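PDB 2OOD: Blr3880 protein from Bradyrhizobium japonicum, which probably catalyses the zinc-dependent hydrolytic deamination of guanine to xanthine and ammonia. Local coordinates for residues G36-T41 / A404-L409; P267-G272 / R283-K288; F307-A312 / V319-G324. All coordinates share one frame; numbering follows the deposited sequence.

All three contacts are largely apolar, and each includes a selenomethionine, but they sit in different parts of the fold. Contact 1 is buried in the beta-sandwich beside the barrel, its centre about 31 and 28 Å from the centres of contacts 2 and 3. Those two lie in the barrel itself, with centres about 11 Å apart, and they touch where Ser286 CB packs on Val319 CG2. Contact 1 joins strands of two sheets solely through side chains. Contact 2 joins a strand to its helix and is partly open, with charged residues along the helix. Contact 3, wholly buried where it touches, adds the one hydrogen bond of the set, between backbones.

Contact 1. Residues G36-T41 / A404-L409; sequences GLMVVT and ADFVAL
The two backbones make no hydrogen bond to each other and come closest at Val40 and Ala404, whose CA atoms are 6.9 Å apart, a spacing filled by side chains. Val40 points toward the other segment, and both its methyls touch Ala404: CG1 is 3.4 Å from Ala404 CB, and CG2 of the same valine lies 3.9 Å from that methyl. Two residues earlier on the strand, selenomethionine Met38 continues the apolar seam. Its chain leaves with CG anti to the backbone N and runs extended through chi2, then bends at chi3 (94°), which carries CE to the ring of Phe406. Met38 CE sits 3.3 Å from Phe406 CE2 and also stands 3.9 Å from Ala404 CB, so one methyl meets both residues. The two longer side chains reach for each other from opposite directions, in an oblique Met-aromatic contact with SE of Met38 5.3 Å from the centroid of the Phe406 ring. Such packing between sheets fits the beta-sandwich that flanks the barrel in this amidohydrolase family, built from chain segments before and after the barrel. Strand 36-41 lies between strands 5-9 and 45-48, whereas strand 406-409 pairs with strands 70-81 and 453-458. Trp457 stacks on the Phe406 ring, and Phe398 touches both Met38 and Phe406. Asp405 turns away from strand 36-41 and forms a salt bridge with Arg198.

Contact 2. Residues P267-G272 / R283-K288; sequences PKFSGG and RRMSKK
Phe269 and Met285 cross at about a right angle, and only the end of the selenomethionine reaches the aromatic ring. Met285 CE approaches the edge of the ring, close to its plane, and lies 4.1 Å from Phe269 CE2; the ring therefore offers its rim to the helix, not a face. Phe269 points toward the helix from its strand, with CG anti to the backbone N (chi1 170°). The Met285 side chain sets off alongside the interface, and its end, bent at chi3 (77°), comes nearer the strand. Val231 and Thr233 of the neighbouring strand 230-234 also touch Phe269, while Leu256 of helix 255-260 packs on Met285, and both residues are buried.

The other meeting point is at the exposed edge, where the strand is entered and the helix ends. Here the ring of Pro267 lies beside the backbone of Lys288, with Pro267 CD 3.3 Å from Lys288 O and Pro267 CG 3.9 Å from that oxygen, and the CA atoms of the two residues are 7.0 Å apart. The Lys288 chain leads away from the proline, and its NZ pairs with Glu260 in a salt bridge. Arg284, one turn earlier, shares Glu260 and also reaches Asp254, so two basic side chains of the helix converge on one glutamate.

Strand 269-272, helix 279-288 and strand 291-294 form a beta-alpha-beta unit of the amidohydrolase TIM barrel, and His273, just beyond the first strand, lines the guanine pocket.

Contact 3. Residues F307-A312 / V319-G324; sequences FRLGRA and VKMSFG
Met321, a selenomethionine, meets three residues of 307-312 at once and forms the closely packed heart of the contact. Its SE lies 3.9 Å from Phe307 CE2 and 5.1 Å from the centroid of that ring, an oblique Met-aromatic contact. The same SE stands 4.2 Å from Ala312 CB. Beyond it, Met321 CE reaches Leu309 CD1 at 3.9 Å, the leucine and selenomethionine chains crossing at about a right angle. The Met321 chain is extended at chi2 and bends at chi3 (-75°), which turns CE out of the line of the chain and against Leu309. Phe294 of strand 291-294 stacks on the Phe307 ring and also meets the Phe323 ring edge-to-face.

At the end of the short helix the backbones themselves join. Val319 N donates to Ala312 O at 2.9 Å, in a nearly straight bond (162° at the hydrogen), and the donor lies almost in line with the carbonyl. Ala312 CB and Val319 CB, 4.3 Å apart, accompany it, and Phe282 of helix 279-288 covers both residues.

The outer side is looser and polar. Arg311 is partly exposed and makes no contact with 319-324; its guanidinium forms salt bridges with Glu366 and Asp314. Lys320, also partly exposed, points away from the helix.

Strand 320-323 is the last of the eight parallel barrel strands and lies next to the first, strand 70-81, with a backbone hydrogen bond between Phe323 and Gly78. Shortly after it comes Asp326, a zinc ligand, placed near the barrel mouth as in the amidohydrolase metal site.

Contact 1. Residues G36-T41 / A404-L409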
loop_
_atom_site.group_PDB
_atom_site.type_symbol
_atom_site.label_atom_id
_atom_site.label_comp_id
_atom_site.label_asym_id
_atom_site.label_seq_id
_atom_site.Cartn_x
_atom_site.Cartn_y
_atom_site.Cartn_z
ATOM N N GLY A 36 8.094 -15.157 27.880
ATOM C CA GLY A 36 9.317 -14.635 28.454
ATOM C C GLY A 36 9.104 -13.459 29.376
ATOM O O GLY A 36 7.998 -12.923 29.485
ATOM N N LEU A 37 10.178 -13.049 30.041
ATOM C CA LEU A 37 10.121 -11.936 30.970
ATOM C C LEU A 37 11.300 -11.001 30.762
ATOM O O LEU A 37 12.451 -11.426 30.674
ATOM C CB LEU A 37 10.121 -12.456 32.410
ATOM C CG LEU A 37 10.180 -11.422 33.539
ATOM C CD1 LEU A 37 8.935 -10.553 33.513
ATOM C CD2 LEU A 37 10.300 -12.135 34.877
HETATM N N MSE A 38 11.001 -9.714 30.678
HETATM C CA MSE A 38 12.027 -8.708 30.491
HETATM C C MSE A 38 12.009 -7.815 31.727
HETATM O O MSE A 38 10.974 -7.251 32.081
HETATM C CB MSE A 38 11.726 -7.894 29.229
HETATM C CG MSE A 38 12.753 -6.829 28.894
HETATM SE SE MSE A 38 12.313 -5.948 27.171
HETATM C CE MSE A 38 11.299 -4.386 27.828
ATOM N N VAL A 39 13.156 -7.709 32.388
ATOM C CA VAL A 39 13.285 -6.905 33.593
ATOM C C VAL A 39 13.961 -5.584 33.250
ATOM O O VAL A 39 15.158 -5.548 32.952
ATOM C CB VAL A 39 14.121 -7.655 34.659
ATOM C CG1 VAL A 39 14.349 -6.774 35.861
ATOM C CG2 VAL A 39 13.410 -8.934 35.068
ATOM N N VAL A 40 13.193 -4.500 33.294
ATOM C CA VAL A 40 13.716 -3.176 32.967
ATOM C C VAL A 40 13.831 -2.306 34.219
ATOM O O VAL A 40 12.865 -2.164 34.968
ATOM C CB VAL A 40 12.789 -2.452 31.967
ATOM C CG1 VAL A 40 13.511 -1.282 31.339
ATOM C CG2 VAL A 40 12.306 -3.415 30.924
ATOM N N THR A 41 15.004 -1.723 34.441
ATOM C CA THR A 41 15.219 -0.856 35.597
ATOM C C THR A 41 15.543 0.555 35.128
ATOM O O THR A 41 16.599 0.793 34.531
ATOM C CB THR A 41 16.385 -1.354 36.483
ATOM O OG1 THR A 41 16.008 -2.582 37.123
ATOM C CG2 THR A 41 16.726 -0.319 37.546
ATOM N N ALA A 404 14.822 0.227 26.742
ATOM C CA ALA A 404 13.593 -0.532 26.585
ATOM C C ALA A 404 12.452 0.112 25.816
ATOM O O ALA A 404 11.465 0.533 26.411
ATOM C CB ALA A 404 13.096 -0.972 27.950
ATOM N N ASP A 405 12.582 0.196 24.495
ATOM C CA ASP A 405 11.508 0.736 23.662
ATOM C C ASP A 405 10.889 -0.499 23.033
ATOM O O ASP A 405 11.612 -1.340 22.516
ATOM C CB ASP A 405 12.052 1.638 22.553
ATOM C CG ASP A 405 12.656 2.917 23.083
ATOM O OD1 ASP A 405 12.471 3.196 24.280
ATOM O OD2 ASP A 405 13.307 3.647 22.303
ATOM N N PHE A 406 9.573 -0.643 23.086
ATOM C CA PHE A 406 8.974 -1.815 22.471
ATOM C C PHE A 406 7.522 -1.639 22.089
ATOM O O PHE A 406 6.870 -0.682 22.502
ATOM C CB PHE A 406 9.157 -3.050 23.365
ATOM C CG PHE A 406 8.650 -2.881 24.771
ATOM C CD1 PHE A 406 7.369 -3.302 25.122
ATOM C CD2 PHE A 406 9.453 -2.301 25.753
ATOM C CE1 PHE A 406 6.900 -3.146 26.434
ATOM C CE2 PHE A 406 8.985 -2.143 27.060
ATOM C CZ PHE A 406 7.711 -2.566 27.394
ATOM N N VAL A 407 7.025 -2.571 21.286
ATOM C CA VAL A 407 5.659 -2.517 20.799
ATOM C C VAL A 407 4.938 -3.840 20.981
ATOM O O VAL A 407 5.500 -4.905 20.750
ATOM C CB VAL A 407 5.633 -2.148 19.286
ATOM C CG1 VAL A 407 4.239 -2.312 18.724
ATOM C CG2 VAL A 407 6.102 -0.717 19.086
ATOM N N ALA A 408 3.687 -3.771 21.408
ATOM C CA ALA A 408 2.899 -4.974 21.573
ATOM C C ALA A 408 2.008 -5.060 20.342
ATOM O O ALA A 408 1.101 -4.245 20.162
ATOM C CB ALA A 408 2.062 -4.888 22.834
ATOM N N LEU A 409 2.285 -6.043 19.487
ATOM C CA LEU A 409 1.523 -6.240 18.261
ATOM C C LEU A 409 0.356 -7.190 18.456
ATOM O O LEU A 409 0.482 -8.218 19.121
ATOM C CB LEU A 409 2.421 -6.802 17.153
ATOM C CG LEU A 409 3.571 -5.956 16.603
ATOM C CD1 LEU A 409 4.336 -6.783 15.606
ATOM C CD2 LEU A 409 3.048 -4.690 15.947
#

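Contact 2. Residues P267-G272 / R283-K288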
loop_
_atom_site.group_PDB
_atom_site.type_symbol
_atom_site.label_atom_id
_atom_site.label_comp_id
_atom_site.label_asym_id
_atom_site.label_seq_id
_atom_site.Cartn_x
_atom_site.Cartn_y
_atom_site.Cartn_z
ATOM N N PRO A 267 30.858 6.669 8.404
ATOM C CA PRO A 267 29.940 6.243 9.470
ATOM C C PRO A 267 28.966 7.338 9.887
ATOM O O PRO A 267 29.324 8.514 9.919
ATOM C CB PRO A 267 30.882 5.856 10.601
ATOM C CG PRO A 267 32.054 5.304 9.863
ATOM C CD PRO A 267 32.248 6.329 8.754
ATOM N N LYS A 268 27.735 6.942 10.193
ATOM C CA LYS A 268 26.702 7.873 10.628
ATOM C C LYS A 268 26.145 8.756 9.516
ATOM O O LYS A 268 25.478 9.758 9.785
ATOM C CB LYS A 268 27.219 8.741 11.780
ATOM C CG LYS A 268 27.462 7.968 13.072
ATOM C CD LYS A 268 27.932 8.883 14.192
ATOM C CE LYS A 268 28.188 8.101 15.470
ATOM N NZ LYS A 268 28.541 8.992 16.608
ATOM N N PHE A 269 26.429 8.389 8.272
ATOM C CA PHE A 269 25.908 9.125 7.124
ATOM C C PHE A 269 24.709 8.345 6.599
ATOM O O PHE A 269 24.776 7.123 6.458
ATOM C CB PHE A 269 26.942 9.214 6.004
ATOM C CG PHE A 269 26.388 9.743 4.699
ATOM C CD1 PHE A 269 26.475 11.096 4.384
ATOM C CD2 PHE A 269 25.799 8.883 3.771
ATOM C CE1 PHE A 269 25.992 11.581 3.161
ATOM C CE2 PHE A 269 25.316 9.367 2.549
ATOM C CZ PHE A 269 25.416 10.715 2.251
ATOM N N SER A 270 23.616 9.036 6.308
ATOM C CA SER A 270 22.442 8.364 5.778
ATOM C C SER A 270 21.996 9.067 4.508
ATOM O O SER A 270 21.726 10.267 4.526
ATOM C CB SER A 270 21.307 8.367 6.804
ATOM O OG SER A 270 21.599 7.519 7.899
ATOM N N GLY A 271 21.948 8.324 3.407
ATOM C CA GLY A 271 21.512 8.892 2.144
ATOM C C GLY A 271 20.155 8.316 1.799
ATOM O O GLY A 271 20.051 7.138 1.489
ATOM N N GLY A 272 19.112 9.135 1.846
ATOM C CA GLY A 272 17.784 8.632 1.555
ATOM C C GLY A 272 17.495 8.276 0.111
ATOM O O GLY A 272 17.950 8.964 -0.797
ATOM N N ARG A 283 29.145 0.102 -3.740
ATOM C CA ARG A 283 30.405 -0.431 -3.238
ATOM C C ARG A 283 31.184 0.595 -2.427
ATOM O O ARG A 283 31.788 0.251 -1.418
ATOM C CB ARG A 283 31.284 -0.951 -4.381
ATOM C CG ARG A 283 30.854 -2.300 -4.962
ATOM C CD ARG A 283 31.956 -2.916 -5.839
ATOM N NE ARG A 283 32.402 -1.995 -6.890
ATOM C CZ ARG A 283 31.816 -1.856 -8.081
ATOM N NH1 ARG A 283 30.751 -2.596 -8.398
ATOM N NH2 ARG A 283 32.272 -0.948 -8.943
ATOM N N ARG A 284 31.177 1.851 -2.859
ATOM C CA ARG A 284 31.903 2.892 -2.142
ATOM C C ARG A 284 31.320 3.106 -0.749
ATOM O O ARG A 284 32.059 3.225 0.230
ATOM C CB ARG A 284 31.875 4.210 -2.922
ATOM C CG ARG A 284 32.461 4.113 -4.318
ATOM C CD ARG A 284 33.300 5.318 -4.635
ATOM N NE ARG A 284 32.520 6.545 -4.715
ATOM C CZ ARG A 284 31.697 6.839 -5.716
ATOM N NH1 ARG A 284 31.544 5.985 -6.718
ATOM N NH2 ARG A 284 31.047 7.995 -5.726
HETATM N N MSE A 285 29.995 3.160 -0.658
HETATM C CA MSE A 285 29.344 3.352 0.634
HETATM C C MSE A 285 29.656 2.168 1.546
HETATM O O MSE A 285 30.018 2.344 2.707
HETATM C CB MSE A 285 27.837 3.490 0.449
HETATM C CG MSE A 285 27.452 4.687 -0.390
HETATM SE SE MSE A 285 25.521 4.818 -0.639
HETATM C CE MSE A 285 25.064 5.541 1.118
ATOM N N SER A 286 29.523 0.961 1.008
ATOM C CA SER A 286 29.806 -0.240 1.774
ATOM C C SER A 286 31.207 -0.137 2.377
ATOM O O SER A 286 31.420 -0.449 3.551
ATOM C CB SER A 286 29.719 -1.471 0.868
ATOM O OG SER A 286 30.076 -2.652 1.563
ATOM N N LYS A 287 32.153 0.321 1.565
ATOM C CA LYS A 287 33.544 0.471 1.982
ATOM C C LYS A 287 33.737 1.536 3.065
ATOM O O LYS A 287 34.398 1.282 4.068
ATOM C CB LYS A 287 34.403 0.800 0.757
ATOM C CG LYS A 287 35.897 0.896 1.015
ATOM C CD LYS A 287 36.473 -0.429 1.512
ATOM C CE LYS A 287 37.987 -0.534 1.226
ATOM N NZ LYS A 287 38.818 0.552 1.862
ATOM N N LYS A 288 33.163 2.719 2.869
ATOM C CA LYS A 288 33.303 3.797 3.846
ATOM C C LYS A 288 32.398 3.642 5.074
ATOM O O LYS A 288 32.562 4.355 6.068
ATOM C CB LYS A 288 33.029 5.156 3.192
ATOM C CG LYS A 288 33.963 5.505 2.041
ATOM C CD LYS A 288 33.858 6.985 1.698
ATOM C CE LYS A 288 34.784 7.383 0.553
ATOM N NZ LYS A 288 34.484 6.583 -0.670
#

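Contact 3. Residues F307-A312 / V319-G324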
loop_
_atom_site.group_PDB
_atom_site.type_symbol
_atom_site.label_atom_id
_atom_site.label_comp_id
_atom_site.label_asym_id
_atom_site.label_seq_id
_atom_site.Cartn_x
_atom_site.Cartn_y
_atom_site.Cartn_z
ATOM N N PHE A 307 13.795 0.744 -5.728
ATOM C CA PHE A 307 15.088 0.663 -5.066
ATOM C C PHE A 307 15.625 -0.751 -5.241
ATOM O O PHE A 307 14.914 -1.719 -5.012
ATOM C CB PHE A 307 14.924 0.975 -3.579
ATOM C CG PHE A 307 16.178 0.805 -2.778
ATOM C CD1 PHE A 307 17.217 1.717 -2.879
ATOM C CD2 PHE A 307 16.328 -0.280 -1.924
ATOM C CE1 PHE A 307 18.387 1.548 -2.142
ATOM C CE2 PHE A 307 17.497 -0.455 -1.183
ATOM C CZ PHE A 307 18.525 0.461 -1.296
ATOM N N ARG A 308 16.886 -0.868 -5.635
ATOM C CA ARG A 308 17.494 -2.176 -5.850
ATOM C C ARG A 308 17.925 -2.826 -4.536
ATOM O O ARG A 308 19.102 -2.872 -4.189
ATOM C CB ARG A 308 18.677 -2.036 -6.813
ATOM C CG ARG A 308 18.271 -1.529 -8.196
ATOM C CD ARG A 308 19.432 -0.869 -8.915
ATOM N NE ARG A 308 20.529 -1.796 -9.140
ATOM C CZ ARG A 308 21.807 -1.443 -9.223
ATOM N NH1 ARG A 308 22.165 -0.178 -9.094
ATOM N NH2 ARG A 308 22.727 -2.365 -9.443
ATOM N N LEU A 309 16.938 -3.337 -3.814
ATOM C CA LEU A 309 17.161 -3.982 -2.533
ATOM C C LEU A 309 18.178 -5.118 -2.605
ATOM O O LEU A 309 19.032 -5.250 -1.725
ATOM C CB LEU A 309 15.826 -4.502 -1.994
ATOM C CG LEU A 309 15.817 -5.220 -0.645
ATOM C CD1 LEU A 309 16.435 -4.326 0.422
ATOM C CD2 LEU A 309 14.390 -5.595 -0.292
ATOM N N GLY A 310 18.085 -5.934 -3.649
ATOM C CA GLY A 310 19.006 -7.046 -3.802
ATOM C C GLY A 310 20.468 -6.661 -3.975
ATOM O O GLY A 310 21.360 -7.454 -3.665
ATOM N N ARG A 311 20.722 -5.450 -4.464
ATOM C CA ARG A 311 22.089 -4.986 -4.681
ATOM C C ARG A 311 22.706 -4.456 -3.392
ATOM O O ARG A 311 23.872 -4.725 -3.099
ATOM C CB ARG A 311 22.119 -3.882 -5.748
ATOM C CG ARG A 311 23.514 -3.500 -6.245
ATOM C CD ARG A 311 23.895 -4.283 -7.501
ATOM N NE ARG A 311 24.082 -5.705 -7.242
ATOM C CZ ARG A 311 25.118 -6.210 -6.577
ATOM N NH1 ARG A 311 26.069 -5.398 -6.111
ATOM N NH2 ARG A 311 25.197 -7.523 -6.362
ATOM N N ALA A 312 21.924 -3.703 -2.628
ATOM C CA ALA A 312 22.402 -3.142 -1.375
ATOM C C ALA A 312 22.711 -4.240 -0.358
ATOM O O ALA A 312 23.544 -4.054 0.526
ATOM C CB ALA A 312 21.368 -2.185 -0.813
ATOM N N VAL A 319 25.787 -3.075 2.103
ATOM C CA VAL A 319 25.587 -1.672 2.432
ATOM C C VAL A 319 24.682 -1.592 3.657
ATOM O O VAL A 319 23.693 -2.318 3.740
ATOM C CB VAL A 319 24.906 -0.915 1.260
ATOM C CG1 VAL A 319 24.611 0.518 1.650
ATOM C CG2 VAL A 319 25.793 -0.951 0.039
ATOM N N LYS A 320 25.032 -0.729 4.610
ATOM C CA LYS A 320 24.236 -0.550 5.818
ATOM C C LYS A 320 22.943 0.174 5.478
ATOM O O LYS A 320 22.949 1.132 4.705
ATOM C CB LYS A 320 25.025 0.247 6.854
ATOM C CG LYS A 320 26.114 -0.567 7.520
ATOM C CD LYS A 320 26.907 0.269 8.505
ATOM C CE LYS A 320 27.920 -0.577 9.245
ATOM N NZ LYS A 320 27.229 -1.701 9.926
HETATM N N MSE A 321 21.838 -0.281 6.062
HETATM C CA MSE A 321 20.529 0.308 5.792
HETATM C C MSE A 321 19.615 0.506 6.987
HETATM O O MSE A 321 19.849 -0.003 8.079
HETATM C CB MSE A 321 19.743 -0.568 4.823
HETATM C CG MSE A 321 20.068 -0.436 3.364
HETATM SE SE MSE A 321 18.700 -1.434 2.384
HETATM C CE MSE A 321 19.325 -3.255 2.743
ATOM N N SER A 322 18.536 1.228 6.721
ATOM C CA SER A 322 17.480 1.491 7.681
ATOM C C SER A 322 16.323 1.773 6.740
ATOM O O SER A 322 16.525 2.403 5.711
ATOM C CB SER A 322 17.794 2.723 8.545
ATOM O OG SER A 322 17.761 3.924 7.799
ATOM N N PHE A 323 15.130 1.277 7.041
ATOM C CA PHE A 323 13.993 1.538 6.167
ATOM C C PHE A 323 13.405 2.878 6.548
ATOM O O PHE A 323 13.647 3.373 7.644
ATOM C CB PHE A 323 12.941 0.438 6.299
ATOM C CG PHE A 323 13.299 -0.828 5.569
ATOM C CD1 PHE A 323 14.579 -1.019 5.058
ATOM C CD2 PHE A 323 12.362 -1.835 5.399
ATOM C CE1 PHE A 323 14.913 -2.194 4.389
ATOM C CE2 PHE A 323 12.691 -3.012 4.729
ATOM C CZ PHE A 323 13.971 -3.185 4.226
ATOM N N GLY A 324 12.631 3.478 5.656
ATOM C CA GLY A 324 12.057 4.769 5.976
ATOM C C GLY A 324 10.665 5.005 5.443
ATOM O O GLY A 324 10.298 4.474 4.403
#